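Local coordinates for protein high choriolytic enzyme 1 (Oryzias latipes, PDB 3VTG) that breaks down the inner layer of the fish egg envelope at hatching, acting as a zinc-dependent endopeptidase of the astacin family, at residues Ile96-Leu101 with Ser150-Tyr155; Gln82-Asn87 with Asn102-Phe107; Ile122-Ile127 with Asn134-Asp139; Ile169-Ile172 with Pro178-Gln181. All blocks are in the same frame, centred on the assembly; numbering follows the deposited sequence.

Interaction 1 of 4, residues Ile96-Leu101 with Ser150-Tyr155. With ZN (zinc ion), chain B.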
loop_
_atom_site.group_PDB
_atom_site.type_symbol
_atom_site.label_atom_id
_atom_site.label_comp_id
_atom_site.label_asym_id
_atom_site.label_seq_id
_atom_site.Cartn_x
_atom_site.Cartn_y
_atom_site.Cartn_z
ATOM N N ILE A 96 6.866 5.624 1.865
ATOM C CA ILE A 96 5.468 6.051 1.802
ATOM C C ILE A 96 4.914 5.898 0.381
ATOM O O ILE A 96 3.795 5.400 0.189
ATOM C CB ILE A 96 5.297 7.498 2.320
ATOM C CG1 ILE A 96 5.541 7.545 3.835
ATOM C CG2 ILE A 96 3.912 8.043 1.986
ATOM C CD1 ILE A 96 5.523 8.934 4.439
ATOM N N ILE A 97 5.705 6.302 -0.610
ATOM C CA ILE A 97 5.288 6.175 -2.007
ATOM C C ILE A 97 5.094 4.700 -2.377
ATOM O O ILE A 97 4.096 4.343 -3.001
ATOM C CB ILE A 97 6.255 6.895 -2.978
ATOM C CG1 ILE A 97 6.310 8.396 -2.663
ATOM C CG2 ILE A 97 5.824 6.674 -4.425
ATOM C CD1 ILE A 97 7.578 9.087 -3.127
ATOM N N GLN A 98 6.025 3.846 -1.952
ATOM C CA GLN A 98 5.909 2.400 -2.171
ATOM C C GLN A 98 4.645 1.818 -1.531
ATOM O O GLN A 98 3.964 0.986 -2.133
ATOM C CB GLN A 98 7.143 1.674 -1.641
ATOM C CG GLN A 98 8.426 1.971 -2.398
ATOM C CD GLN A 98 9.627 1.320 -1.742
ATOM O OE1 GLN A 98 9.625 0.114 -1.481
ATOM N NE2 GLN A 98 10.657 2.109 -1.469
ATOM N N HIS A 99 4.348 2.266 -0.312
ATOM C CA HIS A 99 3.120 1.911 0.405
ATOM C C HIS A 99 1.906 2.240 -0.441
ATOM O O HIS A 99 1.023 1.394 -0.633
ATOM C CB HIS A 99 3.113 2.639 1.752
ATOM C CG HIS A 99 1.829 2.501 2.540
ATOM N ND1 HIS A 99 1.746 1.762 3.666
ATOM C CD2 HIS A 99 0.574 3.081 2.355
ATOM C CE1 HIS A 99 0.498 1.851 4.167
ATOM N NE2 HIS A 99 -0.218 2.657 3.363
ATOM N N GLU A 100 1.862 3.457 -0.982
ATOM C CA GLU A 100 0.733 3.879 -1.821
ATOM C C GLU A 100 0.620 3.077 -3.115
ATOM O O GLU A 100 -0.484 2.701 -3.526
ATOM C CB GLU A 100 0.792 5.382 -2.126
ATOM C CG GLU A 100 0.696 6.288 -0.903
ATOM C CD GLU A 100 -0.488 5.977 0.000
ATOM O OE1 GLU A 100 -1.527 5.477 -0.487
ATOM O OE2 GLU A 100 -0.373 6.237 1.214
ATOM N N LEU A 101 1.758 2.808 -3.747
ATOM C CA LEU A 101 1.779 1.993 -4.957
ATOM C C LEU A 101 1.268 0.574 -4.685
ATOM O O LEU A 101 0.604 -0.025 -5.532
ATOM C CB LEU A 101 3.179 1.979 -5.577
ATOM C CG LEU A 101 3.670 3.317 -6.149
ATOM C CD1 LEU A 101 5.172 3.268 -6.380
ATOM C CD2 LEU A 101 2.941 3.701 -7.432
ATOM N N SER A 150 6.199 -6.653 10.136
ATOM C CA SER A 150 7.196 -5.833 9.447
ATOM C C SER A 150 6.756 -5.341 8.066
ATOM O O SER A 150 7.546 -4.720 7.354
ATOM C CB SER A 150 8.533 -6.579 9.346
ATOM O OG SER A 150 8.525 -7.534 8.297
ATOM N N SER A 151 5.505 -5.614 7.694
ATOM C CA SER A 151 4.969 -5.174 6.404
ATOM C C SER A 151 4.964 -3.658 6.280
ATOM O O SER A 151 4.630 -2.948 7.229
ATOM C CB SER A 151 3.546 -5.694 6.198
ATOM O OG SER A 151 2.957 -5.089 5.054
ATOM N N ILE A 152 5.300 -3.172 5.087
ATOM C CA ILE A 152 5.223 -1.746 4.771
ATOM C C ILE A 152 3.767 -1.254 4.824
ATOM O O ILE A 152 3.509 -0.052 4.784
ATOM C CB ILE A 152 5.874 -1.456 3.394
ATOM C CG1 ILE A 152 6.380 -0.005 3.315
ATOM C CG2 ILE A 152 4.935 -1.826 2.246
ATOM C CD1 ILE A 152 7.186 0.302 2.067
ATOM N N MET A 153 2.828 -2.194 4.934
ATOM C CA MET A 153 1.399 -1.878 4.991
ATOM C C MET A 153 0.827 -1.839 6.413
ATOM O O MET A 153 -0.359 -1.572 6.594
ATOM C CB MET A 153 0.592 -2.870 4.140
ATOM C CG MET A 153 1.056 -3.000 2.693
ATOM S SD MET A 153 1.214 -1.429 1.816
ATOM C CE MET A 153 -0.502 -0.963 1.621
ATOM N N HIS A 154 1.663 -2.104 7.413
ATOM C CA HIS A 154 1.209 -2.108 8.802
ATOM C C HIS A 154 1.274 -0.732 9.396
ATOM O O HIS A 154 2.306 -0.071 9.311
ATOM C CB HIS A 154 2.055 -3.068 9.634
ATOM C CG HIS A 154 1.348 -3.599 10.861
ATOM N ND1 HIS A 154 0.903 -2.801 11.853
ATOM C CD2 HIS A 154 1.015 -4.901 11.226
ATOM C CE1 HIS A 154 0.311 -3.557 12.800
ATOM N NE2 HIS A 154 0.382 -4.839 12.417
ATOM N N TYR A 155 0.177 -0.291 10.006
ATOM C CA TYR A 155 0.159 0.951 10.782
ATOM C C TYR A 155 1.141 0.881 11.953
ATOM O O TYR A 155 1.364 -0.188 12.535
ATOM C CB TYR A 155 -1.236 1.185 11.366
ATOM C CG TYR A 155 -2.252 1.905 10.496
ATOM C CD1 TYR A 155 -2.048 2.111 9.127
ATOM C CD2 TYR A 155 -3.445 2.356 11.057
ATOM C CE1 TYR A 155 -3.001 2.762 8.352
ATOM C CE2 TYR A 155 -4.399 3.004 10.296
ATOM C CZ TYR A 155 -4.174 3.207 8.948
ATOM O OH TYR A 155 -5.132 3.852 8.202
HETATM ZN ZN ZN B . -2.223 3.128 3.453
HETATM O O HOH W 1 -2.454 4.984 2.435
HETATM O O HOH W 2 -1.754 4.616 5.150
#
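His99 ND1 donates to Ile152 O at 2.8 Å, with an N-H...O angle of 165°. NE2 of the same ring binds the catalytic zinc at 2.1 Å. This is the first histidine of the HExxH zinc motif on helix 94-105, and Met153 belongs to the Met-turn of the metzincins, of which astacins are one family. The carbonyl oxygen lies in the plane of the imidazole, at its edge. The ring plane is therefore set by a metal on one side and a backbone acceptor on the other. CG of His99 points opposite the backbone N (chi1 173°), which carries the ring off the helix toward the turn.

Met153 covers one face of the same ring. Its CE stands 4.0 Å from the centroid of the His99 ring, only 10° off the normal, a CH-pi contact. SD takes part in a sulfur-aromatic contact over that face. The chain of Met153 is bent at chi2 and chi3, which folds the thioether under the imidazole.

The turn is a type I beta turn from Ser151 to His154. Within it, Met153 N donates to Ser151 OG, an ST turn, and Asp189 bonds both Ser151 OG and Ile152 N. His103 and His109 complete the protein ligands of the zinc. Ile152 CD1 packs on Gln98 CB at 4.0 Å, one residue earlier on the helix than His99.

Interaction 2 of 4, residues Gln82-Asn87 with Asn102-Phe107. With ZN (zinc ion), chain B.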
loop_
_atom_site.group_PDB
_atom_site.type_symbol
_atom_site.label_atom_id
_atom_site.label_comp_id
_atom_site.label_asym_id
_atom_site.label_seq_id
_atom_site.Cartn_x
_atom_site.Cartn_y
_atom_site.Cartn_z
ATOM N N GLN A 82 -7.191 6.879 -12.387
ATOM C CA GLN A 82 -7.332 6.762 -10.938
ATOM C C GLN A 82 -6.236 7.556 -10.245
ATOM O O GLN A 82 -5.070 7.511 -10.645
ATOM C CB GLN A 82 -7.349 5.299 -10.480
ATOM C CG GLN A 82 -6.034 4.547 -10.608
ATOM C CD GLN A 82 -6.199 3.083 -10.273
ATOM O OE1 GLN A 82 -6.801 2.326 -11.039
ATOM N NE2 GLN A 82 -5.672 2.673 -9.126
ATOM N N GLU A 83 -6.620 8.288 -9.210
ATOM C CA GLU A 83 -5.685 9.168 -8.530
ATOM C C GLU A 83 -4.922 8.473 -7.413
ATOM O O GLU A 83 -5.421 7.549 -6.759
ATOM C CB GLU A 83 -6.380 10.442 -8.032
ATOM C CG GLU A 83 -6.752 11.391 -9.166
ATOM C CD GLU A 83 -7.208 12.770 -8.711
ATOM O OE1 GLU A 83 -7.575 12.948 -7.530
ATOM O OE2 GLU A 83 -7.205 13.688 -9.558
ATOM N N LEU A 84 -3.683 8.917 -7.239
ATOM C CA LEU A 84 -2.839 8.517 -6.129
ATOM C C LEU A 84 -2.230 9.806 -5.603
ATOM O O LEU A 84 -1.557 10.529 -6.346
ATOM C CB LEU A 84 -1.754 7.535 -6.590
ATOM C CG LEU A 84 -0.849 6.867 -5.547
ATOM C CD1 LEU A 84 -0.263 5.574 -6.092
ATOM C CD2 LEU A 84 0.263 7.793 -5.080
ATOM N N SER A 85 -2.486 10.104 -4.333
ATOM C CA SER A 85 -2.006 11.344 -3.744
ATOM C C SER A 85 -0.695 11.166 -2.998
ATOM O O SER A 85 -0.592 10.347 -2.080
ATOM C CB SER A 85 -3.055 11.948 -2.815
ATOM O OG SER A 85 -2.599 13.183 -2.291
ATOM N N ILE A 86 0.304 11.932 -3.423
ATOM C CA ILE A 86 1.543 12.097 -2.677
ATOM C C ILE A 86 1.630 13.586 -2.342
ATOM O O ILE A 86 2.134 14.385 -3.136
ATOM C CB ILE A 86 2.779 11.615 -3.486
ATOM C CG1 ILE A 86 2.668 10.120 -3.823
ATOM C CG2 ILE A 86 4.086 11.908 -2.751
ATOM C CD1 ILE A 86 2.608 9.189 -2.621
ATOM N N ASN A 87 1.094 13.972 -1.185
ATOM C CA ASN A 87 1.186 15.363 -0.758
ATOM C C ASN A 87 2.653 15.774 -0.664
ATOM O O ASN A 87 3.463 15.066 -0.062
ATOM C CB ASN A 87 0.479 15.596 0.576
ATOM C CG ASN A 87 0.521 17.050 1.003
ATOM O OD1 ASN A 87 1.436 17.469 1.714
ATOM N ND2 ASN A 87 -0.450 17.833 0.550
ATOM N N ASN A 102 1.562 0.049 -3.495
ATOM C CA ASN A 102 1.014 -1.241 -3.071
ATOM C C ASN A 102 -0.511 -1.244 -2.937
ATOM O O ASN A 102 -1.154 -2.239 -3.284
ATOM C CB ASN A 102 1.684 -1.736 -1.791
ATOM C CG ASN A 102 2.900 -2.588 -2.075
ATOM O OD1 ASN A 102 2.777 -3.748 -2.482
ATOM N ND2 ASN A 102 4.085 -2.016 -1.871
ATOM N N HIS A 103 -1.087 -0.140 -2.455
ATOM C CA HIS A 103 -2.546 0.018 -2.472
ATOM C C HIS A 103 -3.060 -0.079 -3.885
ATOM O O HIS A 103 -4.030 -0.796 -4.151
ATOM C CB HIS A 103 -2.985 1.353 -1.883
ATOM C CG HIS A 103 -2.979 1.415 -0.371
ATOM N ND1 HIS A 103 -3.485 0.440 0.412
ATOM C CD2 HIS A 103 -2.554 2.424 0.489
ATOM C CE1 HIS A 103 -3.366 0.797 1.706
ATOM N NE2 HIS A 103 -2.796 2.012 1.751
ATOM N N ALA A 104 -2.414 0.641 -4.808
ATOM C CA ALA A 104 -2.806 0.631 -6.221
ATOM C C ALA A 104 -2.741 -0.774 -6.823
ATOM O O ALA A 104 -3.519 -1.104 -7.720
ATOM C CB ALA A 104 -1.955 1.605 -7.025
ATOM N N LEU A 105 -1.831 -1.605 -6.317
ATOM C CA LEU A 105 -1.746 -3.003 -6.743
ATOM C C LEU A 105 -2.881 -3.883 -6.213
ATOM O O LEU A 105 -3.160 -4.943 -6.778
ATOM C CB LEU A 105 -0.395 -3.610 -6.363
ATOM C CG LEU A 105 0.855 -3.080 -7.068
ATOM C CD1 LEU A 105 2.083 -3.806 -6.544
ATOM C CD2 LEU A 105 0.744 -3.220 -8.578
ATOM N N GLY A 106 -3.517 -3.448 -5.126
ATOM C CA GLY A 106 -4.646 -4.170 -4.537
ATOM C C GLY A 106 -4.464 -4.608 -3.093
ATOM O O GLY A 106 -5.258 -5.402 -2.586
ATOM N N PHE A 107 -3.438 -4.085 -2.424
ATOM C CA PHE A 107 -3.129 -4.484 -1.048
ATOM C C PHE A 107 -3.641 -3.511 0.003
ATOM O O PHE A 107 -3.574 -2.291 -0.167
ATOM C CB PHE A 107 -1.630 -4.737 -0.882
ATOM C CG PHE A 107 -1.136 -5.879 -1.708
ATOM C CD1 PHE A 107 -1.400 -7.192 -1.329
ATOM C CD2 PHE A 107 -0.449 -5.649 -2.891
ATOM C CE1 PHE A 107 -0.970 -8.254 -2.103
ATOM C CE2 PHE A 107 -0.013 -6.709 -3.670
ATOM C CZ PHE A 107 -0.272 -8.011 -3.274
HETATM ZN ZN ZN B . -2.223 3.128 3.453
HETATM O O HOH W 1 -2.454 4.984 2.435
HETATM O O HOH W 2 -1.754 4.616 5.150
#
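Ala104 CB is the meeting point of this contact. Leu84 CD1 touches it at 4.4 Å, an apolar contact between strand and helix. Gln82 NE2 lies 4.4 Å from Ala104 CB as well, so the methyl group faces two side chains of strand 81-86. All three residues are buried, and each CB is directed at the other segment. The backbones stay well apart, with 7.9 Å between the CA atoms of Leu84 and Ala104.

The amide end of Gln82 is held elsewhere. Its OE1 accepts from Lys78 N and its NE2 donates to Gly76 O, which fixes the amide beside the helix. Ser73 and Ile63, from the neighbouring strands, also pack on Ala104.

One residue before Ala104, His103 binds the zinc through NE2 at 2.1 Å. Its ND1 donates to Phe107 O at 2.8 Å, with an N-H...O angle of 144°. The bond is bent, and the acceptor lies 22° out of the imidazole plane, although the donor sits nearly on the line of the C=O bond. Phe107 O is brought there by the end of the helix. Gly106 has a positive phi and closes a Schellman motif, with Phe107 N bonded to Asn102 O and Gly106 N to His103 O. The chain then turns back beside the ring.

Here the active-site helix, carrying the HExxH zinc motif, packs against the sheet of the N-terminal subdomain, as in other astacins.

Interaction 3 of 4, residues Ile122-Ile127 with Asn134-Asp139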
loop_
_atom_site.group_PDB
_atom_site.type_symbol
_atom_site.label_atom_id
_atom_site.label_comp_id
_atom_site.label_asym_id
_atom_site.label_seq_id
_atom_site.Cartn_x
_atom_site.Cartn_y
_atom_site.Cartn_z
ATOM N N ILE A 122 -6.620 -4.102 18.833
ATOM C CA ILE A 122 -7.007 -2.743 18.468
ATOM C C ILE A 122 -7.587 -2.078 19.711
ATOM O O ILE A 122 -8.598 -2.535 20.257
ATOM C CB ILE A 122 -8.032 -2.714 17.307
ATOM C CG1 ILE A 122 -7.550 -3.543 16.102
ATOM C CG2 ILE A 122 -8.356 -1.279 16.908
ATOM C CD1 ILE A 122 -6.205 -3.143 15.517
ATOM N N ASN A 123 -6.936 -1.010 20.164
ATOM C CA ASN A 123 -7.389 -0.291 21.352
ATOM C C ASN A 123 -8.323 0.849 20.957
ATOM O O ASN A 123 -7.918 2.017 20.874
ATOM C CB ASN A 123 -6.198 0.204 22.172
ATOM C CG ASN A 123 -5.178 -0.891 22.439
ATOM O OD1 ASN A 123 -5.511 -1.966 22.945
ATOM N ND2 ASN A 123 -3.927 -0.623 22.095
ATOM N N TRP A 124 -9.579 0.481 20.714
ATOM C CA TRP A 124 -10.596 1.387 20.185
ATOM C C TRP A 124 -10.740 2.677 20.943
ATOM O O TRP A 124 -10.862 3.736 20.335
ATOM C CB TRP A 124 -11.940 0.670 20.084
ATOM C CG TRP A 124 -11.891 -0.535 19.177
ATOM C CD1 TRP A 124 -11.821 -1.876 19.548
ATOM C CD2 TRP A 124 -11.892 -0.546 17.707
ATOM N NE1 TRP A 124 -11.787 -2.689 18.443
ATOM C CE2 TRP A 124 -11.823 -1.957 17.307
ATOM C CE3 TRP A 124 -11.940 0.434 16.721
ATOM C CZ2 TRP A 124 -11.811 -2.342 15.972
ATOM C CZ3 TRP A 124 -11.924 0.033 15.379
ATOM C CH2 TRP A 124 -11.859 -1.323 15.018
ATOM N N GLU A 125 -10.700 2.605 22.274
ATOM C CA GLU A 125 -10.851 3.795 23.116
ATOM C C GLU A 125 -9.713 4.812 22.942
ATOM O O GLU A 125 -9.860 5.978 23.308
ATOM C CB GLU A 125 -11.021 3.406 24.594
ATOM C CG GLU A 125 -9.779 2.836 25.267
ATOM C CD GLU A 125 -10.035 2.330 26.679
ATOM O OE1 GLU A 125 -11.149 2.531 27.210
ATOM O OE2 GLU A 125 -9.108 1.727 27.268
ATOM N N ASN A 126 -8.593 4.368 22.370
ATOM C CA ASN A 126 -7.428 5.231 22.146
ATOM C C ASN A 126 -7.382 5.885 20.769
ATOM O O ASN A 126 -6.465 6.656 20.479
ATOM C CB ASN A 126 -6.130 4.445 22.352
ATOM C CG ASN A 126 -5.891 4.071 23.796
ATOM O OD1 ASN A 126 -6.548 4.583 24.702
ATOM N ND2 ASN A 126 -4.935 3.178 24.019
ATOM N N ILE A 127 -8.368 5.579 19.931
ATOM C CA ILE A 127 -8.346 5.995 18.530
ATOM C C ILE A 127 -9.267 7.184 18.275
ATOM O O ILE A 127 -10.396 7.223 18.762
ATOM C CB ILE A 127 -8.709 4.815 17.595
ATOM C CG1 ILE A 127 -7.745 3.648 17.836
ATOM C CG2 ILE A 127 -8.684 5.246 16.132
ATOM C CD1 ILE A 127 -8.099 2.368 17.109
ATOM N N ASN A 134 -10.440 2.924 9.873
ATOM C CA ASN A 134 -9.166 2.457 9.314
ATOM C C ASN A 134 -8.648 1.186 9.986
ATOM O O ASN A 134 -7.699 0.564 9.507
ATOM C CB ASN A 134 -8.103 3.551 9.428
ATOM C CG ASN A 134 -8.411 4.762 8.571
ATOM O OD1 ASN A 134 -8.421 4.685 7.342
ATOM N ND2 ASN A 134 -8.649 5.892 9.219
ATOM N N PHE A 135 -9.280 0.810 11.094
ATOM C CA PHE A 135 -8.868 -0.347 11.880
ATOM C C PHE A 135 -9.878 -1.494 11.781
ATOM O O PHE A 135 -9.718 -2.523 12.439
ATOM C CB PHE A 135 -8.656 0.058 13.346
ATOM C CG PHE A 135 -7.614 1.129 13.546
ATOM C CD1 PHE A 135 -6.330 0.799 13.971
ATOM C CD2 PHE A 135 -7.917 2.471 13.318
ATOM C CE1 PHE A 135 -5.370 1.784 14.162
ATOM C CE2 PHE A 135 -6.959 3.461 13.503
ATOM C CZ PHE A 135 -5.687 3.116 13.931
ATOM N N ASN A 136 -10.918 -1.312 10.968
ATOM C CA ASN A 136 -11.919 -2.360 10.744
ATOM C C ASN A 136 -11.324 -3.589 10.066
ATOM O O ASN A 136 -10.580 -3.466 9.095
ATOM C CB ASN A 136 -13.077 -1.830 9.894
ATOM C CG ASN A 136 -13.929 -0.811 10.625
ATOM O OD1 ASN A 136 -13.787 -0.603 11.829
ATOM N ND2 ASN A 136 -14.834 -0.172 9.890
ATOM N N LYS A 137 -11.655 -4.767 10.590
ATOM C CA LYS A 137 -11.224 -6.035 10.006
ATOM C C LYS A 137 -11.910 -6.264 8.658
ATOM O O LYS A 137 -13.106 -6.006 8.516
ATOM C CB LYS A 137 -11.559 -7.180 10.962
ATOM C CG LYS A 137 -10.987 -8.537 10.574
ATOM C CD LYS A 137 -11.526 -9.641 11.472
ATOM C CE LYS A 137 -11.012 -9.511 12.896
ATOM N NZ LYS A 137 -11.631 -10.513 13.806
ATOM N N HIS A 138 -11.150 -6.746 7.674
ATOM C CA HIS A 138 -11.697 -7.054 6.352
ATOM C C HIS A 138 -11.501 -8.495 5.983
ATOM O O HIS A 138 -10.623 -9.173 6.521
ATOM C CB HIS A 138 -11.079 -6.159 5.280
ATOM C CG HIS A 138 -11.281 -4.684 5.523
ATOM N ND1 HIS A 138 -12.476 -4.160 5.855
ATOM C CD2 HIS A 138 -10.388 -3.618 5.463
ATOM C CE1 HIS A 138 -12.354 -2.828 6.005
ATOM N NE2 HIS A 138 -11.076 -2.498 5.767
ATOM N N ASP A 139 -12.335 -8.970 5.060
ATOM C CA ASP A 139 -12.220 -10.319 4.515
ATOM C C ASP A 139 -11.175 -10.313 3.403
ATOM O O ASP A 139 -11.496 -10.223 2.213
ATOM C CB ASP A 139 -13.579 -10.802 3.996
ATOM C CG ASP A 139 -13.589 -12.282 3.637
ATOM O OD1 ASP A 139 -12.670 -13.021 4.052
ATOM O OD2 ASP A 139 -14.538 -12.715 2.945
#
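Phe135 meets Ile122, Trp124 and Ile127 along its length. At the base, its CB lies 3.8 Å from Ile122 CG2 and equally near Trp124 CZ3. Its CG and CD1 lie under Ile127 CD1, and CD1 also has Ile122 CG2 close by. Along the other edge of the ring, CD2 meets CD1 and CG2 of Ile127. Further out, CE2 is the atom nearest to Ile127 CG2, at 3.6 Å. CE1 and CZ, at the end of the ring, still have Ile127 CD1 within reach.

One methyl group is thus close to all six ring carbons. Ile127 CD1 sits 3.7 Å from the centroid of the Phe135 ring, 7° off the normal, a CH-pi contact over the face. The extended Ile127 chain (chi2 173°) places that methyl there while CG2 packs closer to the rim.

Trp124 slides past Phe135 in the opposite direction. The far end of its indole, CH2, comes to 3.6 Å from Phe135 O and 3.8 Å from Asn136 OD1. The indole and the Asn136 amide are turned 45° apart. Ile122 CG2 lies over the centre of one face of the indole, so this methyl touches both Trp124 and Phe135. Phe135 O has a polar partner outside, Arg116 NH1.

This is hydrophobic packing in the C-terminal subdomain of the astacin fold. It joins the end of strand 120-122 and the 3-10 turn after it to a later part of the loop leading to strand 169-171. Tyr155 meets the Phe135 ring edge-to-face, and strand 169-171 adds Ile169, which packs on Phe135 and Ile122.

Interaction 4 of 4, residues Ile169-Ile172 with Pro178-Gln181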
loop_
_atom_site.group_PDB
_atom_site.type_symbol
_atom_site.label_atom_id
_atom_site.label_comp_id
_atom_site.label_asym_id
_atom_site.label_seq_id
_atom_site.Cartn_x
_atom_site.Cartn_y
_atom_site.Cartn_z
ATOM N N ILE A 169 -2.749 0.458 18.466
ATOM C CA ILE A 169 -2.492 -0.958 18.188
ATOM C C ILE A 169 -1.430 -1.490 19.140
ATOM O O ILE A 169 -0.376 -0.875 19.305
ATOM C CB ILE A 169 -2.001 -1.182 16.737
ATOM C CG1 ILE A 169 -2.996 -0.612 15.722
ATOM C CG2 ILE A 169 -1.744 -2.663 16.470
ATOM C CD1 ILE A 169 -2.454 -0.528 14.311
ATOM N N THR A 170 -1.709 -2.640 19.752
ATOM C CA THR A 170 -0.727 -3.332 20.583
ATOM C C THR A 170 -0.515 -4.746 20.057
ATOM O O THR A 170 -1.446 -5.548 20.067
ATOM C CB THR A 170 -1.171 -3.424 22.056
ATOM O OG1 THR A 170 -1.519 -2.122 22.541
ATOM C CG2 THR A 170 -0.048 -4.013 22.917
ATOM N N PRO A 171 0.707 -5.058 19.588
ATOM C CA PRO A 171 1.002 -6.436 19.193
ATOM C C PRO A 171 0.854 -7.399 20.372
ATOM O O PRO A 171 1.206 -7.051 21.502
ATOM C CB PRO A 171 2.465 -6.367 18.743
ATOM C CG PRO A 171 2.665 -4.946 18.340
ATOM C CD PRO A 171 1.842 -4.158 19.316
ATOM N N ILE A 172 0.306 -8.580 20.101
ATOM C CA ILE A 172 0.126 -9.625 21.115
ATOM C C ILE A 172 0.720 -10.941 20.602
ATOM O O ILE A 172 0.626 -11.224 19.408
ATOM C CB ILE A 172 -1.365 -9.806 21.517
ATOM C CG1 ILE A 172 -2.243 -10.135 20.296
ATOM C CG2 ILE A 172 -1.879 -8.570 22.252
ATOM C CD1 ILE A 172 -3.647 -10.595 20.634
ATOM N N PRO A 178 8.260 -4.395 16.667
ATOM C CA PRO A 178 8.071 -3.140 15.929
ATOM C C PRO A 178 7.014 -3.253 14.842
ATOM O O PRO A 178 6.955 -4.255 14.132
ATOM C CB PRO A 178 9.439 -2.886 15.280
ATOM C CG PRO A 178 10.393 -3.783 15.978
ATOM C CD PRO A 178 9.602 -4.964 16.447
ATOM N N ILE A 179 6.184 -2.222 14.735
ATOM C CA ILE A 179 5.210 -2.102 13.653
ATOM C C ILE A 179 5.267 -0.691 13.075
ATOM O O ILE A 179 5.555 0.271 13.790
ATOM C CB ILE A 179 3.762 -2.449 14.099
ATOM C CG1 ILE A 179 3.362 -1.698 15.383
ATOM C CG2 ILE A 179 3.593 -3.958 14.261
ATOM C CD1 ILE A 179 1.882 -1.772 15.707
ATOM N N GLY A 180 5.022 -0.577 11.775
ATOM C CA GLY A 180 4.917 0.728 11.131
ATOM C C GLY A 180 6.107 1.191 10.314
ATOM O O GLY A 180 6.149 2.351 9.906
ATOM N N GLN A 181 7.069 0.303 10.056
ATOM C CA GLN A 181 8.242 0.682 9.257
ATOM C C GLN A 181 7.835 1.162 7.868
ATOM O O GLN A 181 6.940 0.592 7.240
ATOM C CB GLN A 181 9.271 -0.456 9.161
ATOM C CG GLN A 181 8.865 -1.672 8.327
ATOM C CD GLN A 181 9.110 -1.517 6.825
ATOM O OE1 GLN A 181 9.876 -0.657 6.384
ATOM N NE2 GLN A 181 8.460 -2.363 6.035
#
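Apolar packing joins the two segments, and Ile179 CD1 is its focus. This methyl lies 3.8 Å from Ile169 CG2 and 4.1 Å from Ile169 CB. It also reaches Pro171 CG, at 4.2 Å. The CB atoms of all three residues are directed across the contact. Ile169 and Ile179 meet at a slant, whereas the CG corner of the Pro171 ring faces the end of Ile179. The Ile179 methyl therefore packs against two residues of strand 169-171 that are two positions apart.

Torsions account for this reach. In Ile179 CG1 stands between the backbone N and the carbonyl carbon (chi1 50°), and chi2 of 168° extends the chain to put CD1 over the strand. In Ile169 CG2 is the branch turned to the loop, while CG1 is turned to Phe135 and Ile122.

Polar contacts lie at the flanks. Thr170 OG1, on a residue whose CB is directed away from the loop, bonds Asn123 ND2. Gln181 NE2 donates to Ser150 O and Gly184 O, and its OE1 accepts from Asn183 N, so the loop is tied down just past Ile179. Between Ile179 and Gln181, Gly180 adopts a positive phi of 103°, which turns the chain.

Tyr149 packs on Pro171 and His154 on Ile179. This is hydrophobic packing of a loop on strand 169-171 of the two-stranded antiparallel sheet it forms with 120-122, in the C-terminal subdomain of the astacin fold.

Interactions 1 and 2 share helix 94-105 and the zinc, with centres about 10 Å apart. Met153 joins them directly: its CE lies 3.4 Å from His103 CE1. Waters 1 and 2, both zinc-bound, belong to both, and Glu100 OE2 accepts from water 1. Interactions 3 and 4 lie farther out, their centres about 13 Å apart, and meet at Phe135 CE1 and Ile169 CG1 (3.7 Å). The Phe135 and Ile169 side chains are each about 11 Å from the zinc. Tyr155 links interaction 1 outward to both, with CD2 3.7 Å from Phe135 CE1 and its O 3.6 Å from Ile179 CD1. Interaction 2 touches neither interaction 3 nor interaction 4.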